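Local coordinates for protein rhamnogalacturonan endolyase YesW (Bacillus subtilis, PDB 2ZUX) that cleaves the rhamnogalacturonan backbone of plant cell-wall pectin by endo-acting elimination, needing calcium or manganese for activity, and releases oligosaccharides, at residues P423-Q428 against V442-G447; A419-R424 against E429-G434; D370-R375 against Y437-V442; L463-D468 against I472-Y477. All blocks are in the same frame, centred on the assembly; numbering follows the deposited sequence.

Overall arrangement
The four contacts gather on one side of the beta-propeller domain of this family 11 lyase, round three calcium ions. Contacts 1 and 2 share P423, R424 and one ion, and their centres lie about 6 Å apart: contact 2 gives that ion its carboxylates and the carbonyl of D422, contact 1 two further carbonyls, of Y425 and G427. Contact 3, its centre about 9 Å from that of contact 1, packs a second calcium loop beside the first, with backbone bonding between Q428 and L371. Contact 4, its centre about 10 Å from that of contact 2, holds a third ion and meets contact 2 through D420 and R464. Contacts 3 and 4 do not touch. Rhamnose is about 13 Å from the side chain of L467 in contact 4.

Contact 1. Residues P423-Q428 against V442-G447; sequences PRYPGQ and VKIGSG. With CA (calcium ion), chain I.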
loop_
_atom_site.group_PDB
_atom_site.type_symbol
_atom_site.label_atom_id
_atom_site.label_comp_id
_atom_site.label_asym_id
_atom_site.label_seq_id
_atom_site.Cartn_x
_atom_site.Cartn_y
_atom_site.Cartn_z
ATOM N N PRO A 423 -13.713 21.022 -5.823
ATOM C CA PRO A 423 -15.055 20.804 -5.284
ATOM C C PRO A 423 -16.174 21.273 -6.222
ATOM O O PRO A 423 -17.353 21.044 -5.932
ATOM C CB PRO A 423 -15.049 21.640 -3.999
ATOM C CG PRO A 423 -14.125 22.759 -4.298
ATOM C CD PRO A 423 -13.050 22.183 -5.201
ATOM N N ARG A 424 -15.810 21.905 -7.333
ATOM C CA ARG A 424 -16.812 22.387 -8.286
ATOM C C ARG A 424 -17.340 21.248 -9.151
ATOM O O ARG A 424 -18.376 21.384 -9.802
ATOM C CB ARG A 424 -16.240 23.500 -9.157
ATOM C CG ARG A 424 -15.682 24.678 -8.372
ATOM C CD ARG A 424 -14.921 25.624 -9.279
ATOM N NE ARG A 424 -13.831 24.938 -9.966
ATOM C CZ ARG A 424 -13.150 25.442 -10.987
ATOM N NH1 ARG A 424 -13.429 26.659 -11.445
ATOM N NH2 ARG A 424 -12.184 24.729 -11.556
ATOM N N TYR A 425 -16.626 20.124 -9.162
ATOM C CA TYR A 425 -17.072 18.943 -9.888
ATOM C C TYR A 425 -17.237 17.811 -8.888
ATOM O O TYR A 425 -16.264 17.414 -8.236
ATOM C CB TYR A 425 -16.061 18.558 -10.966
ATOM C CG TYR A 425 -15.916 19.594 -12.057
ATOM C CD1 TYR A 425 -16.637 19.484 -13.247
ATOM C CD2 TYR A 425 -15.060 20.682 -11.898
ATOM C CE1 TYR A 425 -16.503 20.433 -14.256
ATOM C CE2 TYR A 425 -14.915 21.632 -12.902
ATOM C CZ TYR A 425 -15.641 21.498 -14.071
ATOM O OH TYR A 425 -15.496 22.444 -15.066
ATOM N N PRO A 426 -18.468 17.298 -8.729
ATOM C CA PRO A 426 -18.665 16.221 -7.759
ATOM C C PRO A 426 -17.762 15.032 -8.058
ATOM O O PRO A 426 -17.487 14.722 -9.223
ATOM C CB PRO A 426 -20.144 15.846 -7.935
ATOM C CG PRO A 426 -20.767 17.098 -8.468
ATOM C CD PRO A 426 -19.734 17.684 -9.384
ATOM N N GLY A 427 -17.277 14.399 -7.001
ATOM C CA GLY A 427 -16.472 13.201 -7.148
ATOM C C GLY A 427 -14.992 13.478 -7.313
ATOM O O GLY A 427 -14.513 14.605 -7.120
ATOM N N GLN A 428 -14.259 12.420 -7.631
ATOM C CA GLN A 428 -12.823 12.513 -7.805
ATOM C C GLN A 428 -12.484 12.933 -9.215
ATOM O O GLN A 428 -12.991 12.364 -10.177
ATOM C CB GLN A 428 -12.164 11.168 -7.494
ATOM C CG GLN A 428 -12.435 10.695 -6.076
ATOM C CD GLN A 428 -11.512 9.567 -5.671
ATOM O OE1 GLN A 428 -10.300 9.638 -5.875
ATOM N NE2 GLN A 428 -12.080 8.524 -5.078
ATOM N N VAL A 442 -15.110 15.377 -18.328
ATOM C CA VAL A 442 -15.094 16.766 -18.789
ATOM C C VAL A 442 -13.752 17.411 -18.445
ATOM O O VAL A 442 -13.361 17.437 -17.279
ATOM C CB VAL A 442 -16.270 17.566 -18.164
ATOM C CG1 VAL A 442 -16.182 19.044 -18.525
ATOM C CG2 VAL A 442 -17.595 16.982 -18.610
ATOM N N LYS A 443 -13.039 17.915 -19.454
ATOM C CA LYS A 443 -11.745 18.539 -19.215
ATOM C C LYS A 443 -11.927 19.823 -18.414
ATOM O O LYS A 443 -12.786 20.652 -18.740
ATOM C CB LYS A 443 -11.001 18.803 -20.524
ATOM C CG LYS A 443 -9.618 19.414 -20.309
ATOM C CD LYS A 443 -8.780 19.403 -21.580
ATOM C CE LYS A 443 -7.732 20.512 -21.558
ATOM N NZ LYS A 443 -6.591 20.220 -20.661
ATOM N N ILE A 444 -11.136 19.966 -17.359
ATOM C CA ILE A 444 -11.202 21.113 -16.463
ATOM C C ILE A 444 -10.005 22.022 -16.716
ATOM O O ILE A 444 -8.855 21.623 -16.502
ATOM C CB ILE A 444 -11.185 20.671 -14.981
ATOM C CG1 ILE A 444 -12.342 19.710 -14.684
ATOM C CG2 ILE A 444 -11.196 21.899 -14.048
ATOM C CD1 ILE A 444 -12.204 18.979 -13.351
ATOM N N GLY A 445 -10.275 23.239 -17.186
ATOM C CA GLY A 445 -9.216 24.214 -17.460
ATOM C C GLY A 445 -8.183 23.696 -18.442
ATOM O O GLY A 445 -8.504 22.914 -19.339
ATOM N N SER A 446 -6.934 24.123 -18.263
ATOM C CA SER A 446 -5.863 23.747 -19.187
ATOM C C SER A 446 -4.638 23.143 -18.500
ATOM O O SER A 446 -3.777 22.565 -19.161
ATOM C CB SER A 446 -5.456 24.945 -20.053
ATOM O OG SER A 446 -5.013 26.017 -19.251
ATOM N N GLY A 447 -4.560 23.271 -17.181
ATOM C CA GLY A 447 -3.423 22.720 -16.440
ATOM C C GLY A 447 -3.664 21.348 -15.832
ATOM O O GLY A 447 -4.757 20.785 -15.939
HETATM CA CA CA I . -14.315 16.962 -7.139
HETATM O O HOH W 1 -15.808 17.020 -5.277
#
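The side chain of I444 lies over one face of the Y425 ring, an aliphatic branch laid on an aromatic plane beside a metal site. I444 CG1 sits 3.9 Å from the ring centroid of Y425 and 20° off the ring normal, a CH-pi contact displaced toward the rim; from there the chain runs on to CD1, which reaches 3.6 Å from Y425 CD2. In Y425, CG stands anti to the carbonyl carbon (chi1 -65°), which sends the ring toward 442-447, while I444 has CG1 in the same relation to its own carbonyl carbon and an extended chi2 of 166°, which lays CD1 along the ring. The other branch, I444 CG2, meets R424 NH2 at 3.9 Å, and the guanidinium itself is held by a salt bridge to D422. While the ring faces I444, the backbone of the same loop faces the calcium ion, bound by Y425 O at 2.3 Å and G427 O at 2.4 Å, with D420, D422 and E429 completing the protein ligands. Replacing Y425 by alanine would keep the carbonyl ligand but is likely to open a gap over I444, leaving its CG1 and CD1 without their aromatic partner. No hydrogen bond crosses between the segments, so their union rests on dispersion and apolar burial, whereas 423-428 gives the ion only backbone carbonyls.

Contact 2. Residues A419-R424 against E429-G434; sequences ADIDPR and EVWANG. With CA (calcium ion), chain I.
A419 and E429 form an antiparallel hydrogen-bonded pair, with A419 N donating to E429 O at 2.9 Å and a weak return bond from E429 N to A419 O. Just beyond the pair the chain leaves the strand, and 420-422 wraps round the E429 carboxylate. The glutamate chain bends at chi2 (64°), turning its head back toward that loop, where OE1 accepts two backbone bonds: I421 N comes nearly in line with the C-O bond, whereas D422 N, also 2.9 Å from E429 OE1, approaches from 55° above the carboxylate plane. Both oxygens chelate calcium, E429 OE2 at 2.4 Å and OE1 at a longer 2.7 Å. D420 OD1 and the carbonyl O of D422 bind the ion too, while D420 OD2 accepts from D570 N; Y425, G427 and a water complete this calcium-binding loop between neighbouring strands of a propeller sheet. The short approach of the D420 and E429 carboxylates, whose planes are 56° apart, is thus bridged by the metal. D422 turns its own carboxylate to R424: NE and NH2 grip it side-on, one to each oxygen and almost in the guanidinium plane, with R424 NH2 2.8 Å from D422 OD2. Its OD1 also takes R424 N, closing an Asx turn. On the apolar side, I421 CD1 packs 3.8 Å from W431 CZ3, with A419 CB near the same ring atom; W431 NE1 is bonded to S451 O.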
loop_
_atom_site.group_PDB
_atom_site.type_symbol
_atom_site.label_atom_id
_atom_site.label_comp_id
_atom_site.label_asym_id
_atom_site.label_seq_id
_atom_site.Cartn_x
_atom_site.Cartn_y
_atom_site.Cartn_z
ATOM N N ALA A 419 -8.109 11.818 -7.613
ATOM C CA ALA A 419 -8.286 12.474 -6.312
ATOM C C ALA A 419 -9.307 13.587 -6.426
ATOM O O ALA A 419 -9.377 14.269 -7.448
ATOM C CB ALA A 419 -6.971 13.036 -5.797
ATOM N N ASP A 420 -10.097 13.775 -5.370
ATOM C CA ASP A 420 -10.993 14.922 -5.314
ATOM C C ASP A 420 -10.162 16.153 -4.984
ATOM O O ASP A 420 -9.801 16.376 -3.818
ATOM C CB ASP A 420 -12.084 14.733 -4.258
ATOM C CG ASP A 420 -13.131 15.833 -4.313
ATOM O OD1 ASP A 420 -13.055 16.680 -5.229
ATOM O OD2 ASP A 420 -14.040 15.849 -3.455
ATOM N N ILE A 421 -9.850 16.935 -6.017
ATOM C CA ILE A 421 -9.046 18.146 -5.857
ATOM C C ILE A 421 -9.823 19.420 -6.189
ATOM O O ILE A 421 -9.345 20.522 -5.917
ATOM C CB ILE A 421 -7.745 18.084 -6.696
ATOM C CG1 ILE A 421 -8.029 18.144 -8.206
ATOM C CG2 ILE A 421 -6.947 16.829 -6.326
ATOM C CD1 ILE A 421 -6.777 18.211 -9.051
ATOM N N ASP A 422 -11.012 19.266 -6.764
ATOM C CA ASP A 422 -11.798 20.400 -7.229
ATOM C C ASP A 422 -13.234 20.194 -6.767
ATOM O O ASP A 422 -13.908 19.290 -7.242
ATOM C CB ASP A 422 -11.717 20.485 -8.758
ATOM C CG ASP A 422 -12.328 21.756 -9.318
ATOM O OD1 ASP A 422 -13.235 22.339 -8.675
ATOM O OD2 ASP A 422 -11.891 22.156 -10.418
ATOM N N PRO A 423 -13.713 21.022 -5.823
ATOM C CA PRO A 423 -15.055 20.804 -5.284
ATOM C C PRO A 423 -16.174 21.273 -6.222
ATOM O O PRO A 423 -17.353 21.044 -5.932
ATOM C CB PRO A 423 -15.049 21.640 -3.999
ATOM C CG PRO A 423 -14.125 22.759 -4.298
ATOM C CD PRO A 423 -13.050 22.183 -5.201
ATOM N N ARG A 424 -15.810 21.905 -7.333
ATOM C CA ARG A 424 -16.812 22.387 -8.286
ATOM C C ARG A 424 -17.340 21.248 -9.151
ATOM O O ARG A 424 -18.376 21.384 -9.802
ATOM C CB ARG A 424 -16.240 23.500 -9.157
ATOM C CG ARG A 424 -15.682 24.678 -8.372
ATOM C CD ARG A 424 -14.921 25.624 -9.279
ATOM N NE ARG A 424 -13.831 24.938 -9.966
ATOM C CZ ARG A 424 -13.150 25.442 -10.987
ATOM N NH1 ARG A 424 -13.429 26.659 -11.445
ATOM N NH2 ARG A 424 -12.184 24.729 -11.556
ATOM N N GLU A 429 -11.623 13.934 -9.322
ATOM C CA GLU A 429 -11.020 14.293 -10.594
ATOM C C GLU A 429 -9.952 13.269 -10.958
ATOM O O GLU A 429 -9.457 12.523 -10.097
ATOM C CB GLU A 429 -10.386 15.684 -10.490
ATOM C CG GLU A 429 -11.400 16.840 -10.460
ATOM C CD GLU A 429 -12.315 16.828 -9.242
ATOM O OE1 GLU A 429 -11.810 16.864 -8.093
ATOM O OE2 GLU A 429 -13.556 16.799 -9.424
ATOM N N VAL A 430 -9.611 13.215 -12.237
ATOM C CA VAL A 430 -8.536 12.349 -12.696
ATOM C C VAL A 430 -7.663 13.147 -13.645
ATOM O O VAL A 430 -8.135 14.079 -14.305
ATOM C CB VAL A 430 -9.050 11.047 -13.375
ATOM C CG1 VAL A 430 -9.905 10.223 -12.407
ATOM C CG2 VAL A 430 -9.822 11.362 -14.640
ATOM N N TRP A 431 -6.381 12.821 -13.686
ATOM C CA TRP A 431 -5.493 13.488 -14.625
ATOM C C TRP A 431 -4.417 12.589 -15.170
ATOM O O TRP A 431 -3.947 11.677 -14.496
ATOM C CB TRP A 431 -4.889 14.783 -14.061
ATOM C CG TRP A 431 -3.954 14.715 -12.855
ATOM C CD1 TRP A 431 -2.586 14.767 -12.879
ATOM C CD2 TRP A 431 -4.329 14.696 -11.475
ATOM N NE1 TRP A 431 -2.087 14.755 -11.601
ATOM C CE2 TRP A 431 -3.133 14.718 -10.717
ATOM C CE3 TRP A 431 -5.557 14.661 -10.801
ATOM C CZ2 TRP A 431 -3.130 14.692 -9.321
ATOM C CZ3 TRP A 431 -5.556 14.635 -9.414
ATOM C CH2 TRP A 431 -4.348 14.656 -8.686
ATOM N N ALA A 432 -4.044 12.861 -16.417
ATOM C CA ALA A 432 -3.027 12.107 -17.130
ATOM C C ALA A 432 -2.754 12.801 -18.447
ATOM O O ALA A 432 -3.631 13.484 -18.995
ATOM C CB ALA A 432 -3.507 10.689 -17.391
ATOM N N ASN A 433 -1.540 12.611 -18.960
ATOM C CA ASN A 433 -1.141 13.145 -20.272
ATOM C C ASN A 433 -1.400 14.650 -20.395
ATOM O O ASN A 433 -1.747 15.137 -21.469
ATOM C CB ASN A 433 -1.820 12.358 -21.412
ATOM C CG ASN A 433 -1.102 12.515 -22.752
ATOM O OD1 ASN A 433 0.122 12.596 -22.809
ATOM N ND2 ASN A 433 -1.870 12.547 -23.829
ATOM N N GLY A 434 -1.229 15.373 -19.286
ATOM C CA GLY A 434 -1.273 16.832 -19.309
ATOM C C GLY A 434 -2.647 17.477 -19.235
ATOM O O GLY A 434 -2.759 18.697 -19.358
HETATM CA CA CA I . -14.315 16.962 -7.139
HETATM O O HOH W 1 -15.808 17.020 -5.277
#

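Contact 3. Residues D370-R375 against Y437-V442; sequences DLDPGR and YSAKGV. With CA (calcium ion), chain J.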
loop_
_atom_site.group_PDB
_atom_site.type_symbol
_atom_site.label_atom_id
_atom_site.label_comp_id
_atom_site.label_asym_id
_atom_site.label_seq_id
_atom_site.Cartn_x
_atom_site.Cartn_y
_atom_site.Cartn_z
ATOM N N ASP A 370 -14.313 4.786 -5.253
ATOM C CA ASP A 370 -15.558 5.413 -5.654
ATOM C C ASP A 370 -15.197 6.762 -6.231
ATOM O O ASP A 370 -15.117 7.764 -5.513
ATOM C CB ASP A 370 -16.573 5.533 -4.521
ATOM C CG ASP A 370 -17.947 5.868 -5.048
ATOM O OD1 ASP A 370 -18.079 5.988 -6.288
ATOM O OD2 ASP A 370 -18.895 6.000 -4.246
ATOM N N LEU A 371 -14.921 6.755 -7.532
ATOM C CA LEU A 371 -14.426 7.933 -8.229
ATOM C C LEU A 371 -15.582 8.827 -8.651
ATOM O O LEU A 371 -15.488 10.058 -8.596
ATOM C CB LEU A 371 -13.583 7.516 -9.444
ATOM C CG LEU A 371 -12.490 6.450 -9.245
ATOM C CD1 LEU A 371 -11.679 6.223 -10.527
ATOM C CD2 LEU A 371 -11.557 6.811 -8.078
ATOM N N ASP A 372 -16.673 8.185 -9.072
ATOM C CA ASP A 372 -17.901 8.887 -9.415
ATOM C C ASP A 372 -18.987 8.477 -8.422
ATOM O O ASP A 372 -19.628 7.432 -8.604
ATOM C CB ASP A 372 -18.335 8.564 -10.851
ATOM C CG ASP A 372 -19.565 9.351 -11.279
ATOM O OD1 ASP A 372 -20.164 10.037 -10.422
ATOM O OD2 ASP A 372 -19.923 9.284 -12.474
ATOM N N PRO A 373 -19.192 9.281 -7.365
ATOM C CA PRO A 373 -20.160 8.917 -6.332
ATOM C C PRO A 373 -21.623 9.021 -6.804
ATOM O O PRO A 373 -22.519 8.532 -6.117
ATOM C CB PRO A 373 -19.855 9.915 -5.204
ATOM C CG PRO A 373 -19.308 11.101 -5.898
ATOM C CD PRO A 373 -18.534 10.568 -7.072
ATOM N N GLY A 374 -21.856 9.625 -7.968
ATOM C CA GLY A 374 -23.205 9.686 -8.551
ATOM C C GLY A 374 -23.577 8.452 -9.353
ATOM O O GLY A 374 -24.735 8.279 -9.743
ATOM N N ARG A 375 -22.599 7.587 -9.597
ATOM C CA ARG A 375 -22.815 6.369 -10.361
ATOM C C ARG A 375 -22.621 5.178 -9.427
ATOM O O ARG A 375 -21.524 4.984 -8.902
ATOM C CB ARG A 375 -21.820 6.298 -11.520
ATOM C CG ARG A 375 -22.163 5.261 -12.580
ATOM C CD ARG A 375 -20.928 4.840 -13.363
ATOM N NE ARG A 375 -20.128 3.897 -12.592
ATOM C CZ ARG A 375 -20.277 2.578 -12.634
ATOM N NH1 ARG A 375 -19.509 1.802 -11.877
ATOM N NH2 ARG A 375 -21.194 2.036 -13.432
ATOM N N TYR A 437 -9.461 16.092 -15.660
ATOM C CA TYR A 437 -10.845 15.798 -16.012
ATOM C C TYR A 437 -11.710 15.581 -14.787
ATOM O O TYR A 437 -11.237 15.106 -13.747
ATOM C CB TYR A 437 -10.929 14.518 -16.845
ATOM C CG TYR A 437 -10.104 14.508 -18.104
ATOM C CD1 TYR A 437 -10.657 14.893 -19.326
ATOM C CD2 TYR A 437 -8.778 14.082 -18.080
ATOM C CE1 TYR A 437 -9.901 14.867 -20.488
ATOM C CE2 TYR A 437 -8.010 14.059 -19.228
ATOM C CZ TYR A 437 -8.576 14.448 -20.426
ATOM O OH TYR A 437 -7.808 14.417 -21.564
ATOM N N SER A 438 -12.998 15.869 -14.924
ATOM C CA SER A 438 -13.956 15.465 -13.919
ATOM C C SER A 438 -14.165 13.954 -14.018
ATOM O O SER A 438 -13.732 13.318 -14.978
ATOM C CB SER A 438 -15.290 16.173 -14.141
ATOM O OG SER A 438 -15.978 15.601 -15.245
ATOM N N ALA A 439 -14.846 13.394 -13.025
ATOM C CA ALA A 439 -15.202 11.975 -13.034
ATOM C C ALA A 439 -16.066 11.586 -14.240
ATOM O O ALA A 439 -16.173 10.406 -14.584
ATOM C CB ALA A 439 -15.909 11.605 -11.742
ATOM N N LYS A 440 -16.694 12.587 -14.856
ATOM C CA LYS A 440 -17.529 12.378 -16.044
ATOM C C LYS A 440 -16.745 12.535 -17.345
ATOM O O LYS A 440 -17.309 12.390 -18.436
ATOM C CB LYS A 440 -18.701 13.369 -16.053
ATOM C CG LYS A 440 -19.574 13.382 -14.811
ATOM C CD LYS A 440 -20.284 12.053 -14.604
ATOM C CE LYS A 440 -21.359 12.146 -13.534
ATOM N NZ LYS A 440 -22.005 10.820 -13.335
ATOM N N GLY A 441 -15.456 12.848 -17.247
ATOM C CA GLY A 441 -14.621 13.003 -18.438
ATOM C C GLY A 441 -14.614 14.384 -19.061
ATOM O O GLY A 441 -14.158 14.550 -20.195
ATOM N N VAL A 442 -15.110 15.377 -18.328
ATOM C CA VAL A 442 -15.094 16.766 -18.789
ATOM C C VAL A 442 -13.752 17.411 -18.445
ATOM O O VAL A 442 -13.361 17.437 -17.279
ATOM C CB VAL A 442 -16.270 17.566 -18.164
ATOM C CG1 VAL A 442 -16.182 19.044 -18.525
ATOM C CG2 VAL A 442 -17.595 16.982 -18.610
HETATM CA CA CA J . -19.408 5.171 -8.055
HETATM O O HOH W 2 -20.829 5.283 -6.083
HETATM O O HOH W 3 -18.314 8.568 -14.576
#
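D372 and A439 bring together two type I beta turns, D372-R375 in a calcium loop and S438-G441 in the loop after strand 435-437, within the propeller domain. The close-packed part is small and buried: A439 CB lies 3.5 Å from L371 O and 4.0 Å from D372 CB, and F395 also packs on the alanine. Beside it the contact becomes polar and reaches exposed K440, whose chain bends at chi2 (-63°) and crosses D372 at about a right angle, carrying NZ to the carboxylate in a salt bridge. The same D372 OD2 receives a bond from a water that also donates to A439 O, so lysine and water both hold this oxygen. D372 OD1 instead accepts G374 N from 38° above the carboxylate plane, an Asx turn. The aspartate meets calcium through its backbone: D372 O and R375 O join D370 OD1, with G377 and E379 completing the protein ligands. K440 NZ uses the syn lone pair of D372 OD2 at 2.7 Å.

Contact 4. Residues L463-D468 against I472-Y477; sequences LREQLD and IDKWDY. With CA (calcium ion), chain F.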
loop_
_atom_site.group_PDB
_atom_site.type_symbol
_atom_site.label_atom_id
_atom_site.label_comp_id
_atom_site.label_asym_id
_atom_site.label_seq_id
_atom_site.Cartn_x
_atom_site.Cartn_y
_atom_site.Cartn_z
ATOM N N LEU A 463 -10.959 17.440 0.606
ATOM C CA LEU A 463 -10.243 17.283 -0.664
ATOM C C LEU A 463 -8.956 16.511 -0.397
ATOM O O LEU A 463 -8.473 16.474 0.744
ATOM C CB LEU A 463 -9.940 18.644 -1.296
ATOM C CG LEU A 463 -11.150 19.523 -1.632
ATOM C CD1 LEU A 463 -10.677 20.860 -2.169
ATOM C CD2 LEU A 463 -12.071 18.840 -2.644
ATOM N N ARG A 464 -8.401 15.891 -1.432
ATOM C CA ARG A 464 -7.162 15.155 -1.273
ATOM C C ARG A 464 -5.999 15.960 -1.816
ATOM O O ARG A 464 -6.093 16.577 -2.888
ATOM C CB ARG A 464 -7.255 13.776 -1.930
ATOM C CG ARG A 464 -6.304 12.761 -1.322
ATOM C CD ARG A 464 -6.595 11.348 -1.761
ATOM N NE ARG A 464 -5.869 10.382 -0.934
ATOM C CZ ARG A 464 -5.742 9.088 -1.226
ATOM N NH1 ARG A 464 -6.283 8.596 -2.337
ATOM N NH2 ARG A 464 -5.076 8.282 -0.403
ATOM N N GLU A 465 -4.905 15.954 -1.061
ATOM C CA GLU A 465 -3.681 16.640 -1.446
ATOM C C GLU A 465 -2.822 15.701 -2.309
ATOM O O GLU A 465 -3.225 14.570 -2.589
ATOM C CB GLU A 465 -2.948 17.136 -0.195
ATOM C CG GLU A 465 -3.660 18.304 0.534
ATOM C CD GLU A 465 -5.025 17.935 1.124
ATOM O OE1 GLU A 465 -5.077 17.175 2.116
ATOM O OE2 GLU A 465 -6.068 18.429 0.616
ATOM N N GLN A 466 -1.668 16.179 -2.758
ATOM C CA GLN A 466 -0.807 15.394 -3.642
ATOM C C GLN A 466 0.528 15.133 -2.969
ATOM O O GLN A 466 1.028 15.977 -2.221
ATOM C CB GLN A 466 -0.576 16.115 -4.973
ATOM C CG GLN A 466 -1.815 16.220 -5.865
ATOM C CD GLN A 466 -2.768 17.327 -5.405
ATOM O OE1 GLN A 466 -2.355 18.471 -5.216
ATOM N NE2 GLN A 466 -4.022 16.973 -5.164
ATOM N N LEU A 467 1.110 13.967 -3.223
ATOM C CA LEU A 467 2.436 13.649 -2.701
ATOM C C LEU A 467 3.331 13.170 -3.833
ATOM O O LEU A 467 2.915 12.396 -4.697
ATOM C CB LEU A 467 2.340 12.600 -1.589
ATOM C CG LEU A 467 3.654 12.140 -0.941
ATOM C CD1 LEU A 467 3.398 11.738 0.494
ATOM C CD2 LEU A 467 4.327 10.996 -1.699
ATOM N N ASP A 468 4.569 13.651 -3.831
ATOM C CA ASP A 468 5.574 13.243 -4.810
ATOM C C ASP A 468 6.928 13.562 -4.198
ATOM O O ASP A 468 7.076 14.592 -3.520
ATOM C CB ASP A 468 5.388 14.030 -6.110
ATOM C CG ASP A 468 6.121 13.423 -7.299
ATOM O OD1 ASP A 468 6.499 12.241 -7.272
ATOM O OD2 ASP A 468 6.288 14.151 -8.302
ATOM N N ILE A 472 4.544 17.349 -0.098
ATOM C CA ILE A 472 3.086 17.321 -0.144
ATOM C C ILE A 472 2.634 18.669 -0.701
ATOM O O ILE A 472 3.044 19.723 -0.194
ATOM C CB ILE A 472 2.461 17.067 1.246
ATOM C CG1 ILE A 472 2.912 15.699 1.784
ATOM C CG2 ILE A 472 0.927 17.155 1.169
ATOM C CD1 ILE A 472 2.435 15.389 3.185
ATOM N N ASP A 473 1.829 18.628 -1.761
ATOM C CA ASP A 473 1.313 19.822 -2.421
ATOM C C ASP A 473 -0.207 19.876 -2.331
ATOM O O ASP A 473 -0.868 18.858 -2.109
ATOM C CB ASP A 473 1.716 19.831 -3.905
ATOM C CG ASP A 473 3.220 19.725 -4.124
ATOM O OD1 ASP A 473 4.000 20.380 -3.397
ATOM O OD2 ASP A 473 3.628 18.995 -5.047
ATOM N N LYS A 474 -0.760 21.064 -2.528
ATOM C CA LYS A 474 -2.200 21.224 -2.634
ATOM C C LYS A 474 -2.545 21.952 -3.923
ATOM O O LYS A 474 -1.876 22.915 -4.312
ATOM C CB LYS A 474 -2.785 21.962 -1.430
ATOM C CG LYS A 474 -4.310 21.803 -1.325
ATOM C CD LYS A 474 -4.883 22.528 -0.142
ATOM C CE LYS A 474 -6.389 22.433 -0.152
ATOM N NZ LYS A 474 -6.870 21.073 0.195
ATOM N N TRP A 475 -3.584 21.465 -4.586
ATOM C CA TRP A 475 -4.072 22.058 -5.822
ATOM C C TRP A 475 -4.968 23.253 -5.538
ATOM O O TRP A 475 -5.983 23.138 -4.852
ATOM C CB TRP A 475 -4.838 21.000 -6.605
ATOM C CG TRP A 475 -5.441 21.420 -7.920
ATOM C CD1 TRP A 475 -6.775 21.483 -8.209
ATOM C CD2 TRP A 475 -4.750 21.781 -9.130
ATOM N NE1 TRP A 475 -6.959 21.854 -9.519
ATOM C CE2 TRP A 475 -5.736 22.050 -10.107
ATOM C CE3 TRP A 475 -3.398 21.908 -9.484
ATOM C CZ2 TRP A 475 -5.417 22.435 -11.411
ATOM C CZ3 TRP A 475 -3.084 22.297 -10.794
ATOM C CH2 TRP A 475 -4.095 22.549 -11.738
ATOM N N ASP A 476 -4.572 24.405 -6.072
ATOM C CA ASP A 476 -5.392 25.608 -6.023
ATOM C C ASP A 476 -6.314 25.509 -7.232
ATOM O O ASP A 476 -5.909 25.813 -8.357
ATOM C CB ASP A 476 -4.481 26.842 -6.085
ATOM C CG ASP A 476 -5.247 28.161 -6.147
ATOM O OD1 ASP A 476 -6.454 28.178 -6.463
ATOM O OD2 ASP A 476 -4.608 29.198 -5.891
ATOM N N TYR A 477 -7.542 25.044 -7.002
ATOM C CA TYR A 477 -8.453 24.716 -8.104
ATOM C C TYR A 477 -8.999 25.949 -8.822
ATOM O O TYR A 477 -9.303 25.885 -10.011
ATOM C CB TYR A 477 -9.601 23.813 -7.636
ATOM C CG TYR A 477 -10.494 24.434 -6.584
ATOM C CD1 TYR A 477 -11.606 25.199 -6.948
ATOM C CD2 TYR A 477 -10.238 24.246 -5.226
ATOM C CE1 TYR A 477 -12.434 25.767 -5.986
ATOM C CE2 TYR A 477 -11.056 24.815 -4.257
ATOM C CZ TYR A 477 -12.150 25.577 -4.645
ATOM O OH TYR A 477 -12.973 26.132 -3.692
HETATM CA CA CA F . -7.545 17.694 2.422
HETATM O O HOH W 4 -7.172 15.962 4.129
#
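The beta hairpin of strands 465-468 and 471-476 carries a calcium site at one end, where the E465 carboxylate serves both the metal and a lysine across the hairpin. Calcium is bound by E465 OE1 and OE2, each at 2.5 Å, and by L463 O at 2.3 Å, together with a water, D459 and D461. K474 leaves its strand with CG anti to the backbone N (chi1 -164°), runs extended past the glutamate, where its CG is 4.0 Å from E465 CG, and bends at chi4 to bring NZ 2.8 Å from E465 OE2. The ammonium stands 39° above the carboxylate plane. It also forms salt bridges to D459 and D461, whose other oxygens bind the ion. Further along, Q466 and D473 make an antiparallel hydrogen-bonded pair: Q466 N donates almost straight to D473 O (176°), and D473 N returns a bond to Q466 O. L467 and I472 follow as a non-hydrogen-bonded pair, L467 CD1 meeting I472 CG1 at 4.2 Å on a face where I456 and V515 also pack. A methionine in place of K474 would probably leave D459 OD2 and D461 OD2 without their ammonium partner and E465 OE2 with the calcium but not the lysine. Three carboxylates thus share a divalent ion and an ammonium group, which probably offsets the charge gathered at the site and favours their ionised form.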